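Long-range contact in uncharacterized protein (Bacteroides ovatus CL02T12C04, PDB 6PTM), which is an exo-acting glycoside hydrolase of family GH42 that probably releases sugar units from the chain ends of carrageenan: residues Lys576-Leu590 and Asp613-Lys625. Residues are numbered along the deposited sequence; the frame is centred on the assembly and turned at random.
Sequences KAEHMNDVLRIYEKL and DAIVVYKTPYAFK
The ammonium of Lys576, set against the backbone carbonyl of Lys619, illustrates how one lysine can tie a helix start to the turn after a strand. A bend at chi3 (51°) brings its NZ to Lys619 O at 2.8 Å, to His579 ND1 at 3.0 Å and to the anti lone pair of Asp582 OD2, a salt bridge. Accepting its bond in the ring plane, ND1 probably carries no proton; with the water that joins NE2 to Thr620 OG1 at another edge, this bond holds the imidazole's rotation. Asp582 is shared between two cations, one on each oxygen: its OD1 forms a salt bridge with Arg585 NH1 at 2.8 Å. The same NH1 donates to Tyr618 OH at 3.0 Å, nearly in the guanidinium plane, with the tyrosine ring turned 63° from it. Lys619 CG sits over the centre of one face of that ring, its aliphatic chain crosses Asp582 at about a right angle, and the NZ of Lys619 forms a salt bridge with Glu646. Beyond this network, Ile586 CG2 meets Tyr618 CD2 (3.8 Å), and Val616 CG2 touches Ile586 CG1 and Leu590 CD1. This is alpha/beta layer packing: helix 579-590 against strand 614-617, central in a five-stranded parallel sheet, with polar contacts at the strand's C-terminal end.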
loop_
_atom_site.group_PDB
_atom_site.type_symbol
_atom_site.label_atom_id
_atom_site.label_comp_id
_atom_site.label_asym_id
_atom_site.label_seq_id
_atom_site.Cartn_x
_atom_site.Cartn_y
_atom_site.Cartn_z
ATOM N N LYS A 576 20.710 -7.856 10.363
ATOM C CA LYS A 576 21.484 -7.491 9.144
ATOM C C LYS A 576 21.198 -6.044 8.727
ATOM O O LYS A 576 20.092 -5.544 8.921
ATOM C CB LYS A 576 21.190 -8.446 7.989
ATOM C CG LYS A 576 21.717 -9.857 8.113
ATOM C CD LYS A 576 21.205 -10.762 7.015
ATOM C CE LYS A 576 21.415 -10.181 5.620
ATOM N NZ LYS A 576 20.928 -11.091 4.551
ATOM N N ALA A 577 22.224 -5.377 8.209
ATOM C CA ALA A 577 22.155 -3.984 7.745
ATOM C C ALA A 577 21.252 -3.946 6.510
ATOM O O ALA A 577 20.534 -2.970 6.360
ATOM C CB ALA A 577 23.551 -3.467 7.431
ATOM N N GLU A 578 21.304 -4.975 5.671
ATOM C CA GLU A 578 20.756 -4.917 4.285
ATOM C C GLU A 578 20.020 -6.210 3.920
ATOM O O GLU A 578 20.173 -6.682 2.782
ATOM C CB GLU A 578 21.915 -4.638 3.320
ATOM C CG GLU A 578 22.610 -3.312 3.577
ATOM C CD GLU A 578 23.678 -3.005 2.539
ATOM O OE1 GLU A 578 24.444 -3.901 2.220
ATOM O OE2 GLU A 578 23.723 -1.879 2.060
ATOM N N HIS A 579 19.183 -6.735 4.821
ATOM C CA HIS A 579 18.468 -7.997 4.571
ATOM C C HIS A 579 17.477 -7.808 3.404
ATOM O O HIS A 579 17.312 -8.738 2.606
ATOM C CB HIS A 579 17.757 -8.489 5.822
ATOM C CG HIS A 579 17.168 -9.830 5.567
ATOM N ND1 HIS A 579 17.949 -10.878 5.136
ATOM C CD2 HIS A 579 15.900 -10.289 5.617
ATOM C CE1 HIS A 579 17.197 -11.941 4.927
ATOM N NE2 HIS A 579 15.935 -11.625 5.260
ATOM N N MET A 580 16.812 -6.655 3.331
ATOM C CA MET A 580 15.737 -6.447 2.341
ATOM C C MET A 580 16.341 -6.192 0.957
ATOM O O MET A 580 15.655 -6.513 -0.020
ATOM C CB MET A 580 14.820 -5.313 2.777
ATOM C CG MET A 580 13.997 -5.678 4.035
ATOM S SD MET A 580 13.226 -7.323 3.977
ATOM C CE MET A 580 12.007 -7.015 2.695
ATOM N N ASN A 581 17.609 -5.775 0.851
ATOM C CA ASN A 581 18.284 -5.821 -0.482
ATOM C C ASN A 581 18.233 -7.259 -0.978
ATOM O O ASN A 581 17.964 -7.467 -2.172
ATOM C CB ASN A 581 19.742 -5.376 -0.453
ATOM C CG ASN A 581 19.925 -3.919 -0.115
ATOM O OD1 ASN A 581 19.029 -3.254 0.348
ATOM N ND2 ASN A 581 21.103 -3.402 -0.346
ATOM N N ASP A 582 18.572 -8.225 -0.120
ATOM C CA ASP A 582 18.620 -9.658 -0.493
ATOM C C ASP A 582 17.195 -10.157 -0.802
ATOM O O ASP A 582 16.952 -10.919 -1.796
ATOM C CB ASP A 582 19.300 -10.464 0.625
ATOM C CG ASP A 582 20.756 -10.084 0.809
ATOM O OD1 ASP A 582 21.359 -9.723 -0.194
ATOM O OD2 ASP A 582 21.241 -10.098 1.964
ATOM N N VAL A 583 16.243 -9.814 0.044
ATOM C CA VAL A 583 14.869 -10.327 -0.160
ATOM C C VAL A 583 14.345 -9.749 -1.489
ATOM O O VAL A 583 13.799 -10.511 -2.272
ATOM C CB VAL A 583 13.944 -9.987 1.017
ATOM C CG1 VAL A 583 12.524 -10.324 0.641
ATOM C CG2 VAL A 583 14.357 -10.697 2.294
ATOM N N LEU A 584 14.565 -8.463 -1.760
ATOM C CA LEU A 584 14.174 -7.866 -3.061
ATOM C C LEU A 584 14.879 -8.621 -4.195
ATOM O O LEU A 584 14.245 -8.833 -5.216
ATOM C CB LEU A 584 14.492 -6.361 -3.083
ATOM C CG LEU A 584 14.148 -5.633 -4.379
ATOM C CD1 LEU A 584 12.677 -5.813 -4.721
ATOM C CD2 LEU A 584 14.498 -4.144 -4.306
ATOM N N ARG A 585 16.159 -8.984 -4.061
ATOM C CA ARG A 585 16.910 -9.564 -5.201
ATOM C C ARG A 585 16.214 -10.864 -5.636
ATOM O O ARG A 585 16.005 -11.042 -6.866
ATOM C CB ARG A 585 18.396 -9.732 -4.856
ATOM C CG ARG A 585 19.283 -10.025 -6.066
ATOM C CD ARG A 585 20.780 -10.208 -5.735
ATOM N NE ARG A 585 21.197 -9.091 -4.896
ATOM C CZ ARG A 585 21.395 -9.149 -3.581
ATOM N NH1 ARG A 585 21.308 -10.286 -2.911
ATOM N NH2 ARG A 585 21.677 -8.039 -2.937
ATOM N N ILE A 586 15.784 -11.708 -4.688
ATOM C CA ILE A 586 15.161 -13.017 -5.007
ATOM C C ILE A 586 13.711 -12.771 -5.479
ATOM O O ILE A 586 13.296 -13.402 -6.478
ATOM C CB ILE A 586 15.275 -14.056 -3.862
ATOM C CG1 ILE A 586 14.587 -15.371 -4.237
ATOM C CG2 ILE A 586 14.721 -13.556 -2.539
ATOM C CD1 ILE A 586 15.026 -15.998 -5.568
ATOM N N TYR A 587 12.981 -11.843 -4.862
ATOM C CA TYR A 587 11.619 -11.440 -5.325
ATOM C C TYR A 587 11.665 -11.015 -6.792
ATOM O O TYR A 587 10.878 -11.515 -7.597
ATOM C CB TYR A 587 11.081 -10.264 -4.510
ATOM C CG TYR A 587 9.703 -9.811 -4.899
ATOM C CD1 TYR A 587 8.579 -10.548 -4.563
ATOM C CD2 TYR A 587 9.522 -8.676 -5.672
ATOM C CE1 TYR A 587 7.302 -10.145 -4.940
ATOM C CE2 TYR A 587 8.251 -8.250 -6.051
ATOM C CZ TYR A 587 7.137 -8.972 -5.662
ATOM O OH TYR A 587 5.909 -8.557 -6.025
ATOM N N GLU A 588 12.549 -10.073 -7.122
ATOM C CA GLU A 588 12.729 -9.537 -8.507
ATOM C C GLU A 588 13.073 -10.686 -9.470
ATOM O O GLU A 588 12.545 -10.744 -10.614
ATOM C CB GLU A 588 13.840 -8.497 -8.479
ATOM C CG GLU A 588 14.164 -7.881 -9.813
ATOM C CD GLU A 588 15.215 -6.791 -9.713
ATOM O OE1 GLU A 588 16.305 -7.058 -9.139
ATOM O OE2 GLU A 588 14.958 -5.690 -10.222
ATOM N N LYS A 589 13.945 -11.577 -9.023
ATOM C CA LYS A 589 14.398 -12.728 -9.828
ATOM C C LYS A 589 13.203 -13.606 -10.178
ATOM O O LYS A 589 13.185 -14.109 -11.278
ATOM C CB LYS A 589 15.492 -13.486 -9.069
ATOM C CG LYS A 589 16.158 -14.562 -9.885
ATOM C CD LYS A 589 16.978 -13.971 -11.021
ATOM C CE LYS A 589 17.873 -14.983 -11.684
ATOM N NZ LYS A 589 18.679 -14.302 -12.729
ATOM N N LEU A 590 12.217 -13.755 -9.286
ATOM C CA LEU A 590 11.106 -14.709 -9.483
ATOM C C LEU A 590 9.870 -14.031 -10.103
ATOM O O LEU A 590 9.037 -14.744 -10.585
ATOM C CB LEU A 590 10.738 -15.359 -8.144
ATOM C CG LEU A 590 11.803 -16.217 -7.459
ATOM C CD1 LEU A 590 11.240 -16.773 -6.155
ATOM C CD2 LEU A 590 12.302 -17.337 -8.363
ATOM N N ASP A 613 3.945 -24.592 -3.766
ATOM C CA ASP A 613 4.706 -25.772 -4.250
ATOM C C ASP A 613 6.093 -25.728 -3.609
ATOM O O ASP A 613 6.738 -26.763 -3.478
ATOM C CB ASP A 613 4.800 -25.756 -5.780
ATOM C CG ASP A 613 3.483 -25.674 -6.504
ATOM O OD1 ASP A 613 2.552 -26.303 -6.011
ATOM O OD2 ASP A 613 3.400 -24.951 -7.572
ATOM N N ALA A 614 6.596 -24.550 -3.248
ATOM C CA ALA A 614 7.937 -24.479 -2.649
ATOM C C ALA A 614 8.118 -23.210 -1.828
ATOM O O ALA A 614 7.508 -22.190 -2.187
ATOM C CB ALA A 614 8.993 -24.565 -3.734
ATOM N N ILE A 615 8.962 -23.325 -0.797
ATOM C CA ILE A 615 9.552 -22.184 -0.055
ATOM C C ILE A 615 11.000 -22.017 -0.531
ATOM O O ILE A 615 11.770 -23.014 -0.584
ATOM C CB ILE A 615 9.407 -22.428 1.459
ATOM C CG1 ILE A 615 7.927 -22.450 1.869
ATOM C CG2 ILE A 615 10.239 -21.438 2.271
ATOM C CD1 ILE A 615 7.688 -22.899 3.321
ATOM N N VAL A 616 11.396 -20.780 -0.804
ATOM C CA VAL A 616 12.807 -20.476 -1.134
ATOM C C VAL A 616 13.396 -19.766 0.079
ATOM O O VAL A 616 12.707 -18.932 0.659
ATOM C CB VAL A 616 12.954 -19.706 -2.459
ATOM C CG1 VAL A 616 12.266 -20.444 -3.586
ATOM C CG2 VAL A 616 12.457 -18.281 -2.385
ATOM N N VAL A 617 14.600 -20.163 0.484
ATOM C CA VAL A 617 15.314 -19.564 1.640
ATOM C C VAL A 617 16.647 -19.034 1.124
ATOM O O VAL A 617 17.517 -19.841 0.714
ATOM C CB VAL A 617 15.489 -20.539 2.818
ATOM C CG1 VAL A 617 16.156 -19.814 3.985
ATOM C CG2 VAL A 617 14.176 -21.168 3.244
ATOM N N TYR A 618 16.761 -17.712 1.090
ATOM C CA TYR A 618 17.863 -16.979 0.428
ATOM C C TYR A 618 18.460 -15.998 1.414
ATOM O O TYR A 618 17.679 -15.177 1.965
ATOM C CB TYR A 618 17.364 -16.230 -0.810
ATOM C CG TYR A 618 18.396 -15.436 -1.558
ATOM C CD1 TYR A 618 19.409 -16.049 -2.277
ATOM C CD2 TYR A 618 18.340 -14.056 -1.567
ATOM C CE1 TYR A 618 20.343 -15.300 -2.981
ATOM C CE2 TYR A 618 19.259 -13.292 -2.260
ATOM C CZ TYR A 618 20.236 -13.921 -3.005
ATOM O OH TYR A 618 21.107 -13.140 -3.683
ATOM N N LYS A 619 19.789 -16.095 1.598
ATOM C CA LYS A 619 20.610 -15.164 2.409
ATOM C C LYS A 619 19.887 -14.823 3.723
ATOM O O LYS A 619 19.804 -13.634 4.104
ATOM C CB LYS A 619 20.937 -13.937 1.559
ATOM C CG LYS A 619 21.944 -14.176 0.434
ATOM C CD LYS A 619 22.689 -12.889 0.065
ATOM C CE LYS A 619 24.148 -13.107 -0.260
ATOM N NZ LYS A 619 24.233 -13.860 -1.518
ATOM N N THR A 620 19.449 -15.862 4.426
ATOM C CA THR A 620 18.763 -15.773 5.734
ATOM C C THR A 620 19.590 -16.552 6.757
ATOM O O THR A 620 19.137 -17.576 7.275
ATOM C CB THR A 620 17.303 -16.214 5.550
ATOM O OG1 THR A 620 16.725 -15.447 4.477
ATOM C CG2 THR A 620 16.480 -16.036 6.805
ATOM N N PRO A 621 20.815 -16.084 7.098
ATOM C CA PRO A 621 21.726 -16.847 7.953
ATOM C C PRO A 621 21.226 -16.900 9.401
ATOM O O PRO A 621 21.479 -17.896 10.028
ATOM C CB PRO A 621 23.053 -16.079 7.875
ATOM C CG PRO A 621 22.640 -14.655 7.603
ATOM C CD PRO A 621 21.386 -14.773 6.754
ATOM N N TYR A 622 20.548 -15.848 9.870
ATOM C CA TYR A 622 19.868 -15.804 11.191
ATOM C C TYR A 622 18.429 -16.324 11.092
ATOM O O TYR A 622 17.638 -15.873 10.225
ATOM C CB TYR A 622 19.786 -14.381 11.736
ATOM C CG TYR A 622 21.086 -13.655 11.932
ATOM C CD1 TYR A 622 21.651 -13.581 13.187
ATOM C CD2 TYR A 622 21.656 -12.887 10.915
ATOM C CE1 TYR A 622 22.795 -12.842 13.420
ATOM C CE2 TYR A 622 22.805 -12.141 11.122
ATOM C CZ TYR A 622 23.396 -12.150 12.376
ATOM O OH TYR A 622 24.487 -11.389 12.660
ATOM N N ALA A 623 18.067 -17.286 11.945
ATOM C CA ALA A 623 16.675 -17.753 12.053
ATOM C C ALA A 623 16.380 -18.059 13.509
ATOM O O ALA A 623 17.293 -18.492 14.226
ATOM C CB ALA A 623 16.430 -18.952 11.183
ATOM N N PHE A 624 15.135 -17.850 13.921
ATOM C CA PHE A 624 14.618 -18.381 15.209
ATOM C C PHE A 624 14.699 -19.905 15.104
ATOM O O PHE A 624 14.400 -20.467 14.006
ATOM C CB PHE A 624 13.199 -17.874 15.488
ATOM C CG PHE A 624 13.091 -16.376 15.663
ATOM C CD1 PHE A 624 13.567 -15.771 16.805
ATOM C CD2 PHE A 624 12.557 -15.570 14.668
ATOM C CE1 PHE A 624 13.507 -14.390 16.957
ATOM C CE2 PHE A 624 12.474 -14.190 14.829
ATOM C CZ PHE A 624 12.948 -13.600 15.976
ATOM N N LYS A 625 15.027 -20.580 16.204
ATOM C CA LYS A 625 14.854 -22.058 16.228
ATOM C C LYS A 625 13.423 -22.392 15.759
ATOM O O LYS A 625 13.243 -23.335 14.977
ATOM C CB LYS A 625 15.219 -22.654 17.596
ATOM C CG LYS A 625 15.415 -24.178 17.599
ATOM C CD LYS A 625 15.927 -24.793 18.916
HETATM O O HOH W 1 14.456 -13.931 4.981
#